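Local coordinates for protein ochratoxinase (Aspergillus niger, PDB 4C65) that hydrolyses the mycotoxin ochratoxin A to ochratoxin alpha and L-phenylalanine, acting as a zinc-dependent carboxypeptidase of the amidohydrolase superfamily, at residues T287-E292 with L347-E352. Residues are numbered along the deposited sequence; the frame is centred on the assembly and turned at random.
Sequences TRSVIE and LQFAVE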
# COMPACT_ATOMS: atom_id res chain seq x y z
N THR A 287 -31.56 21.55 -19.15
CA THR A 287 -30.75 20.77 -20.12
C THR A 287 -31.62 19.96 -21.07
O THR A 287 -31.48 18.76 -21.19
CB THR A 287 -29.68 19.88 -19.45
OG1 THR A 287 -30.30 18.80 -18.74
CG2 THR A 287 -28.84 20.67 -18.46
N ARG A 288 -32.52 20.65 -21.77
CA ARG A 288 -33.47 19.98 -22.65
C ARG A 288 -32.76 19.37 -23.84
O ARG A 288 -33.25 18.40 -24.40
CB ARG A 288 -34.57 20.96 -23.11
CG ARG A 288 -35.65 20.35 -24.01
CD ARG A 288 -36.45 19.25 -23.32
NE ARG A 288 -37.34 18.57 -24.24
CZ ARG A 288 -38.21 17.62 -23.89
NH1 ARG A 288 -38.30 17.20 -22.63
NH2 ARG A 288 -38.98 17.06 -24.80
N SER A 289 -31.59 19.91 -24.20
CA SER A 289 -30.80 19.37 -25.32
C SER A 289 -30.53 17.88 -25.17
O SER A 289 -30.66 17.12 -26.13
CB SER A 289 -29.46 20.10 -25.46
OG SER A 289 -29.64 21.37 -26.05
N VAL A 290 -30.15 17.47 -23.98
CA VAL A 290 -29.81 16.10 -23.75
C VAL A 290 -31.00 15.16 -23.95
O VAL A 290 -30.86 14.05 -24.49
CB VAL A 290 -29.15 16.02 -22.35
CG1 VAL A 290 -29.94 15.23 -21.32
CG2 VAL A 290 -27.72 15.54 -22.44
N ILE A 291 -32.18 15.60 -23.54
CA ILE A 291 -33.41 14.84 -23.78
C ILE A 291 -33.70 14.77 -25.28
O ILE A 291 -34.11 13.72 -25.78
CB ILE A 291 -34.64 15.44 -23.05
CG1 ILE A 291 -34.72 14.94 -21.61
CG2 ILE A 291 -35.94 14.86 -23.58
CD1 ILE A 291 -33.88 15.46 -20.49
N GLU A 292 -33.50 15.88 -25.97
CA GLU A 292 -33.84 15.97 -27.38
C GLU A 292 -32.93 15.09 -28.21
O GLU A 292 -33.36 14.56 -29.23
CB GLU A 292 -33.78 17.42 -27.87
CG GLU A 292 -34.88 18.33 -27.31
CD GLU A 292 -36.28 17.92 -27.77
OE1 GLU A 292 -36.41 17.30 -28.84
OE2 GLU A 292 -37.24 18.24 -27.05
N LEU A 347 -31.15 27.45 -26.51
CA LEU A 347 -31.99 28.65 -26.63
C LEU A 347 -33.22 28.34 -27.48
O LEU A 347 -34.33 28.75 -27.13
CB LEU A 347 -31.20 29.82 -27.23
CG LEU A 347 -30.20 30.48 -26.29
CD1 LEU A 347 -28.99 30.95 -27.06
CD2 LEU A 347 -30.80 31.64 -25.53
N GLN A 348 -33.01 27.63 -28.57
CA GLN A 348 -34.10 27.18 -29.41
C GLN A 348 -35.13 26.37 -28.61
O GLN A 348 -36.32 26.62 -28.70
CB GLN A 348 -33.56 26.33 -30.55
CG GLN A 348 -34.64 25.70 -31.38
CD GLN A 348 -34.11 24.98 -32.60
OE1 GLN A 348 -33.08 25.33 -33.18
NE2 GLN A 348 -34.88 24.01 -33.06
N PHE A 349 -34.65 25.46 -27.77
CA PHE A 349 -35.54 24.63 -27.00
C PHE A 349 -36.23 25.40 -25.90
O PHE A 349 -37.38 25.11 -25.59
CB PHE A 349 -34.82 23.40 -26.43
CG PHE A 349 -34.23 22.50 -27.48
CD1 PHE A 349 -34.96 22.15 -28.61
CD2 PHE A 349 -32.95 21.96 -27.33
CE1 PHE A 349 -34.42 21.32 -29.56
CE2 PHE A 349 -32.41 21.13 -28.29
CZ PHE A 349 -33.15 20.81 -29.40
N ALA A 350 -35.57 26.40 -25.33
CA ALA A 350 -36.21 27.28 -24.36
C ALA A 350 -37.47 27.93 -24.94
O ALA A 350 -38.51 28.04 -24.28
CB ALA A 350 -35.24 28.33 -23.89
N VAL A 351 -37.38 28.34 -26.21
CA VAL A 351 -38.51 28.94 -26.90
C VAL A 351 -39.50 27.88 -27.36
O VAL A 351 -40.66 27.90 -26.98
CB VAL A 351 -38.04 29.80 -28.11
CG1 VAL A 351 -39.22 30.31 -28.92
CG2 VAL A 351 -37.17 30.95 -27.63
N GLU A 352 -39.02 26.93 -28.16
CA GLU A 352 -39.91 26.00 -28.88
C GLU A 352 -40.44 24.83 -28.06
O GLU A 352 -41.44 24.25 -28.43
CB GLU A 352 -39.20 25.48 -30.13
CG GLU A 352 -38.89 26.58 -31.13
CD GLU A 352 -38.19 26.10 -32.39
OE1 GLU A 352 -38.05 24.88 -32.58
OE2 GLU A 352 -37.79 26.96 -33.21
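Two helices of the amidohydrolase TIM-barrel domain meet here nearly at right angles (87°), and a single aromatic ring, that of F349, bridges the 10.1 Å between their axes. The ring lies against helix 288-297, near its N-terminal end, where E292 and S289 meet the ring and R288 meets its CB. E292 packs its aliphatic part over one face: its CG stands 3.7 Å from the centroid of the F349 ring, close to the normal, a clear CH-pi contact. At the ring edge and near its plane, S289 OG comes within 3.6 Å of F349 CE2; this hydroxyl is hydrogen-bonded to E346 OE1, and E346 OE2 accepts the backbone N-H of R288. R288 runs across the base of the phenylalanine, its CG 4.0 Å from F349 CB. With CG anti to the backbone N (chi1 -178°) and a bend at chi2, the arginine chain brings NE to 2.8 Å from E292 OE2, a salt bridge between residues one helical turn apart. In E292, chi1 (-69°) sets CG over the ring and the bend at chi2 turns the carboxylate away, so that OE2 meets both R288 and R353. The side chain of S289 lies about 6 Å from that of the active-site residue D336, which follows strand 331-332. R288 NH1 is hydrogen-bonded to A314 O and H317 ND1 of helix 304-327, and helix 358-365 packs against L347, A350 and V351.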